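Local atomic coordinates of CENP-V/GFA domain-containing protein (Rhodobacter sphaeroides 2.4.1, PDB entry 3FAC), a protein that is of unknown function but belongs to the Gfa family, whose members are generally assigned zinc binding and carbon-sulfur lyase activity. Residues I37-L43 with E86-V92; A52-T56 with W68-T72. One frame throughout, in Å; residues are numbered along the deposited sequence.

How the interactions relate
Interactions 1 and 2 sit at the two ends of one antiparallel sheet, whose strands run in the order 38-42, 87-91, 76-80, 66-70, 55-58. Interaction 1 joins the first two strands and interaction 2 the last two, so strand 76-80 lies between them; their centres are about 17 Å apart and their nearest atoms about 5 Å. His78 of that middle strand bridges the gap, its ring edge-to-face with Tyr88 of interaction 1 and stacked with Trp68 of interaction 2. Along the chain, interaction 2 is nested inside the loop that interaction 1 closes. In interaction 2, Cys70 meets Cys5 and Cys7; Cys7 is seen in disulfides with Cys5 and Cys73, and zinc here remains a family expectation.

Interaction 1: I37-L43 with E86-V92; sequences IAATARL and EEYGVNV
Strand 87-91 runs antiparallel to weakly bonded strand 38-42, outermost in this five-stranded sheet, the axes approaching to 4.5 Å at 144°. Both are extended; Leu43 (-53/-42) and Val92 (-56/-33) turn to helical values. Glu86 O accepts Leu43 N (3.1 Å). Glu87, facing Arg42 (CA-CA 4.7 Å), diverges from it; its m, t rotamer presses OE2 against Thr40 CG2 (2.9 Å), and OE1 forms a long, weak ion pair with Arg81. Tyr88, beside Ala41, donates from N to Ala41 O (2.9 Å). Its ring (chi1 -82°) offers a face to Leu43 CD2, 3.9 Å from the centroid, a CH-pi contact; Ala41 CB lies 4.4 Å from Tyr88 CB. Gly89, beside Thr40, adds no side chain next to Ala38 (CB to Gly89 CA 4.4 Å). Val90 N donates to Ala39 O (3.1 Å), Ala39 N weakly to Val90 O (3.3 Å); the valine side chain packs on Ile12 and Leu46. Asn91 ND2 bonds Tyr76 O, and one water links Asn91 OD1 (2.8 Å) to Ile37 N (2.9 Å). Val92 N donates to Ile37 O (3.1 Å); Val92 CG2 meets Ile37 CB at 3.8 Å. With Thr40 also bonded to Leu17, this antiparallel pairing forms one side of the beta-tent (Gfa) sheet.

Interaction 2: A52-T56 with W68-T72; sequences AENLT and WFCRT
Two neighbouring strands of a hairpin, 55-58 and 66-70, meet here at the end remote from their connecting turn, and the chain leading into the first strand folds over the chain leaving the second. The approach is a turn, with phi/psi near -80/-13 at Glu53 and -101/6 at Asn54; the CA-to-CB bond of Glu53 points away, and this exposed residue has little contact with 68-72. Asn54 then makes two bonds to the other segment. Its carbonyl O accepts Arg71 N at 2.9 Å, almost linearly, and its side chain (chi1 t) brings OD1 to 3.1 Å from Thr72 OG1, which donates to it. Asparagine suits the place because side chain and backbone each supply an acceptor.

At Leu55 the backbone becomes extended (-96/145) and pairs with Cys70 as an antiparallel non-hydrogen-bonded pair, CA-CA 4.5 Å. Its chi1 m, chi2 t side chain lays CD2 3.4 Å from Phe69 C and CD1 4.4 Å from Trp68 CB, the aliphatic branches filling the space between these and the side chains of Val10, Thr77 and His78. Thr56 forms the hydrogen-bonded pair with Phe69, CA-CA 5.2 Å: Thr56 N to Phe69 O is 2.7 Å and Phe69 N to Thr56 O is 3.0 Å. Beta-branched threonine suits the strand, and its CB sits over the Phe69 ring (chi1 p), 3.6 Å from the centroid, in a CH-pi contact. Cys70 touches Cys5 and Cys7, the latter two seen disulfide-linked, so this open end of an antiparallel beta hairpin lies beside a cysteine cluster, where zinc would be expected from the Gfa family.

Interaction 1: I37-L43 with E86-V92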
loop_
_atom_site.group_PDB
_atom_site.type_symbol
_atom_site.label_atom_id
_atom_site.label_comp_id
_atom_site.label_asym_id
_atom_site.label_seq_id
_atom_site.Cartn_x
_atom_site.Cartn_y
_atom_site.Cartn_z
ATOM N N ILE A 37 2.105 -5.559 4.909
ATOM C CA ILE A 37 2.334 -6.586 3.898
ATOM C C ILE A 37 1.782 -5.995 2.604
ATOM O O ILE A 37 0.613 -5.613 2.545
ATOM C CB ILE A 37 1.568 -7.888 4.231
ATOM C CG1 ILE A 37 2.161 -8.533 5.485
ATOM C CG2 ILE A 37 1.636 -8.848 3.064
ATOM C CD1 ILE A 37 1.456 -9.801 5.934
ATOM N N ALA A 38 2.615 -5.913 1.572
ATOM C CA ALA A 38 2.176 -5.336 0.310
ATOM C C ALA A 38 1.969 -6.335 -0.826
ATOM O O ALA A 38 2.398 -7.489 -0.754
ATOM C CB ALA A 38 3.160 -4.256 -0.127
ATOM N N ALA A 39 1.291 -5.862 -1.869
ATOM C CA ALA A 39 0.999 -6.634 -3.073
ATOM C C ALA A 39 1.065 -5.634 -4.225
ATOM O O ALA A 39 0.651 -4.488 -4.071
ATOM C CB ALA A 39 -0.385 -7.249 -2.984
ATOM N N THR A 40 1.579 -6.063 -5.372
ATOM C CA THR A 40 1.730 -5.176 -6.526
ATOM C C THR A 40 0.439 -4.813 -7.267
ATOM O O THR A 40 -0.591 -5.462 -7.102
ATOM C CB THR A 40 2.730 -5.781 -7.542
ATOM O OG1 THR A 40 3.984 -6.018 -6.892
ATOM C CG2 THR A 40 2.958 -4.833 -8.709
ATOM N N ALA A 41 0.516 -3.759 -8.079
ATOM C CA ALA A 41 -0.608 -3.286 -8.882
ATOM C C ALA A 41 -0.128 -2.287 -9.942
ATOM O O ALA A 41 0.573 -1.329 -9.625
ATOM C CB ALA A 41 -1.652 -2.636 -7.988
ATOM N N ARG A 42 -0.501 -2.518 -11.199
ATOM C CA ARG A 42 -0.106 -1.626 -12.287
ATOM C C ARG A 42 -0.620 -0.214 -12.014
ATOM O O ARG A 42 -1.661 -0.042 -11.378
ATOM C CB ARG A 42 -0.685 -2.113 -13.619
ATOM C CG ARG A 42 -0.302 -3.531 -14.013
ATOM C CD ARG A 42 -1.056 -3.956 -15.268
ATOM N NE ARG A 42 -0.786 -5.341 -15.647
ATOM C CZ ARG A 42 0.381 -5.781 -16.114
ATOM N NH1 ARG A 42 1.398 -4.942 -16.266
ATOM N NH2 ARG A 42 0.529 -7.063 -16.432
ATOM N N LEU A 43 0.107 0.790 -12.499
ATOM C CA LEU A 43 -0.288 2.185 -12.313
ATOM C C LEU A 43 -1.717 2.428 -12.771
ATOM O O LEU A 43 -2.479 3.140 -12.115
ATOM C CB LEU A 43 0.633 3.120 -13.100
ATOM C CG LEU A 43 2.051 3.395 -12.599
ATOM C CD1 LEU A 43 2.725 4.385 -13.540
ATOM C CD2 LEU A 43 2.004 3.956 -11.183
ATOM N N GLU A 86 6.223 1.903 -12.439
ATOM C CA GLU A 86 4.956 1.555 -13.075
ATOM C C GLU A 86 4.125 0.650 -12.174
ATOM O O GLU A 86 3.144 0.054 -12.612
ATOM C CB GLU A 86 5.205 0.852 -14.412
ATOM C CG GLU A 86 5.727 1.756 -15.511
ATOM C CD GLU A 86 4.736 2.842 -15.887
ATOM O OE1 GLU A 86 3.581 2.506 -16.231
ATOM O OE2 GLU A 86 5.114 4.032 -15.843
ATOM N N GLU A 87 4.526 0.546 -10.913
ATOM C CA GLU A 87 3.805 -0.287 -9.962
ATOM C C GLU A 87 3.466 0.465 -8.683
ATOM O O GLU A 87 4.019 1.524 -8.392
ATOM C CB GLU A 87 4.624 -1.526 -9.580
ATOM C CG GLU A 87 4.918 -2.488 -10.709
ATOM C CD GLU A 87 5.590 -3.755 -10.216
ATOM O OE1 GLU A 87 6.550 -3.652 -9.424
ATOM O OE2 GLU A 87 5.162 -4.856 -10.624
ATOM N N TYR A 88 2.548 -0.114 -7.923
ATOM C CA TYR A 88 2.119 0.441 -6.656
ATOM C C TYR A 88 2.229 -0.678 -5.635
ATOM O O TYR A 88 2.068 -1.849 -5.972
ATOM C CB TYR A 88 0.656 0.887 -6.717
ATOM C CG TYR A 88 0.389 2.246 -7.322
ATOM C CD1 TYR A 88 0.935 3.403 -6.768
ATOM C CD2 TYR A 88 -0.477 2.382 -8.403
ATOM C CE1 TYR A 88 0.615 4.666 -7.276
ATOM C CE2 TYR A 88 -0.804 3.635 -8.916
ATOM C CZ TYR A 88 -0.257 4.771 -8.349
ATOM O OH TYR A 88 -0.601 6.007 -8.847
ATOM N N GLY A 89 2.517 -0.315 -4.394
ATOM C CA GLY A 89 2.594 -1.295 -3.332
ATOM C C GLY A 89 1.383 -0.983 -2.481
ATOM O O GLY A 89 1.269 0.126 -1.962
ATOM N N VAL A 90 0.469 -1.938 -2.345
ATOM C CA VAL A 90 -0.744 -1.710 -1.570
ATOM C C VAL A 90 -0.771 -2.447 -0.239
ATOM O O VAL A 90 -0.306 -3.583 -0.132
ATOM C CB VAL A 90 -2.000 -2.125 -2.372
ATOM C CG1 VAL A 90 -3.261 -1.819 -1.572
ATOM C CG2 VAL A 90 -2.034 -1.396 -3.694
ATOM N N ASN A 91 -1.325 -1.786 0.772
ATOM C CA ASN A 91 -1.455 -2.360 2.105
ATOM C C ASN A 91 -2.604 -3.383 2.044
ATOM O O ASN A 91 -3.776 -3.003 1.967
ATOM C CB ASN A 91 -1.799 -1.251 3.103
ATOM C CG ASN A 91 -1.634 -1.681 4.550
ATOM O OD1 ASN A 91 -1.914 -2.821 4.914
ATOM N ND2 ASN A 91 -1.192 -0.754 5.390
ATOM N N VAL A 92 -2.268 -4.672 2.075
ATOM C CA VAL A 92 -3.281 -5.728 2.010
ATOM C C VAL A 92 -4.352 -5.605 3.100
ATOM O O VAL A 92 -5.511 -5.954 2.884
ATOM C CB VAL A 92 -2.642 -7.151 2.123
ATOM C CG1 VAL A 92 -1.544 -7.324 1.078
ATOM C CG2 VAL A 92 -2.090 -7.375 3.523
HETATM O O HOH W 1 -0.612 -5.085 5.880
#

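Interaction 2: A52-T56 with W68-T72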
loop_
_atom_site.group_PDB
_atom_site.type_symbol
_atom_site.label_atom_id
_atom_site.label_comp_id
_atom_site.label_asym_id
_atom_site.label_seq_id
_atom_site.Cartn_x
_atom_site.Cartn_y
_atom_site.Cartn_z
ATOM N N ALA A 52 -8.363 12.014 -1.358
ATOM C CA ALA A 52 -7.099 12.428 -1.958
ATOM C C ALA A 52 -6.489 13.607 -1.199
ATOM O O ALA A 52 -5.271 13.727 -1.102
ATOM C CB ALA A 52 -7.312 12.800 -3.419
ATOM N N GLU A 53 -7.340 14.469 -0.651
ATOM C CA GLU A 53 -6.876 15.636 0.088
ATOM C C GLU A 53 -6.443 15.308 1.515
ATOM O O GLU A 53 -5.813 16.131 2.180
ATOM C CB GLU A 53 -7.976 16.697 0.150
ATOM C CG GLU A 53 -9.100 16.359 1.122
ATOM C CD GLU A 53 -10.214 15.541 0.492
ATOM O OE1 GLU A 53 -9.934 14.740 -0.429
ATOM O OE2 GLU A 53 -11.373 15.694 0.936
ATOM N N ASN A 54 -6.780 14.111 1.983
ATOM C CA ASN A 54 -6.445 13.699 3.343
ATOM C C ASN A 54 -5.231 12.779 3.403
ATOM O O ASN A 54 -4.885 12.265 4.466
ATOM C CB ASN A 54 -7.658 13.020 3.983
ATOM C CG ASN A 54 -7.583 12.990 5.494
ATOM O OD1 ASN A 54 -7.127 12.015 6.090
ATOM N ND2 ASN A 54 -8.027 14.071 6.124
ATOM N N LEU A 55 -4.583 12.573 2.260
ATOM C CA LEU A 55 -3.404 11.720 2.204
ATOM C C LEU A 55 -2.109 12.512 2.289
ATOM O O LEU A 55 -2.016 13.626 1.782
ATOM C CB LEU A 55 -3.400 10.895 0.918
ATOM C CG LEU A 55 -4.221 9.603 0.914
ATOM C CD1 LEU A 55 -4.138 8.966 -0.471
ATOM C CD2 LEU A 55 -3.692 8.640 1.983
ATOM N N THR A 56 -1.106 11.929 2.938
ATOM C CA THR A 56 0.190 12.575 3.070
ATOM C C THR A 56 1.230 11.861 2.223
ATOM O O THR A 56 1.272 10.630 2.161
ATOM C CB THR A 56 0.668 12.597 4.527
ATOM O OG1 THR A 56 -0.247 13.370 5.316
ATOM C CG2 THR A 56 2.059 13.220 4.615
ATOM N N TRP A 68 2.308 7.045 0.507
ATOM C CA TRP A 68 1.160 7.825 0.960
ATOM C C TRP A 68 0.554 7.207 2.210
ATOM O O TRP A 68 0.575 5.988 2.383
ATOM C CB TRP A 68 0.076 7.895 -0.114
ATOM C CG TRP A 68 0.580 8.195 -1.481
ATOM C CD1 TRP A 68 1.088 7.302 -2.378
ATOM C CD2 TRP A 68 0.650 9.478 -2.108
ATOM N NE1 TRP A 68 1.469 7.949 -3.526
ATOM C CE2 TRP A 68 1.213 9.288 -3.386
ATOM C CE3 TRP A 68 0.292 10.773 -1.711
ATOM C CZ2 TRP A 68 1.429 10.348 -4.279
ATOM C CZ3 TRP A 68 0.506 11.832 -2.601
ATOM C CH2 TRP A 68 1.070 11.609 -3.868
ATOM N N PHE A 69 0.021 8.056 3.083
ATOM C CA PHE A 69 -0.621 7.592 4.305
ATOM C C PHE A 69 -1.666 8.609 4.742
ATOM O O PHE A 69 -1.499 9.812 4.540
ATOM C CB PHE A 69 0.420 7.353 5.410
ATOM C CG PHE A 69 1.003 8.609 5.998
ATOM C CD1 PHE A 69 0.303 9.343 6.953
ATOM C CD2 PHE A 69 2.268 9.045 5.616
ATOM C CE1 PHE A 69 0.851 10.487 7.521
ATOM C CE2 PHE A 69 2.827 10.192 6.179
ATOM C CZ PHE A 69 2.115 10.914 7.135
ATOM N N CYS A 70 -2.757 8.113 5.313
ATOM C CA CYS A 70 -3.848 8.961 5.778
ATOM C C CYS A 70 -3.396 9.869 6.924
ATOM O O CYS A 70 -2.889 9.392 7.931
ATOM C CB CYS A 70 -5.009 8.078 6.230
ATOM S SG CYS A 70 -6.434 8.990 6.836
ATOM N N ARG A 71 -3.591 11.177 6.774
ATOM C CA ARG A 71 -3.172 12.137 7.801
ATOM C C ARG A 71 -3.952 12.023 9.109
ATOM O O ARG A 71 -3.494 12.489 10.152
ATOM C CB ARG A 71 -3.294 13.573 7.268
ATOM C CG ARG A 71 -4.728 14.022 7.035
ATOM C CD ARG A 71 -4.818 15.268 6.157
ATOM N NE ARG A 71 -4.253 16.453 6.796
ATOM C CZ ARG A 71 -4.789 17.080 7.842
ATOM N NH1 ARG A 71 -5.920 16.640 8.383
ATOM N NH2 ARG A 71 -4.190 18.150 8.351
ATOM N N THR A 72 -5.123 11.396 9.059
ATOM C CA THR A 72 -5.958 11.263 10.246
ATOM C C THR A 72 -5.665 10.016 11.072
ATOM O O THR A 72 -5.345 10.119 12.258
ATOM C CB THR A 72 -7.458 11.272 9.871
ATOM O OG1 THR A 72 -7.748 12.449 9.113
ATOM C CG2 THR A 72 -8.325 11.278 11.117
#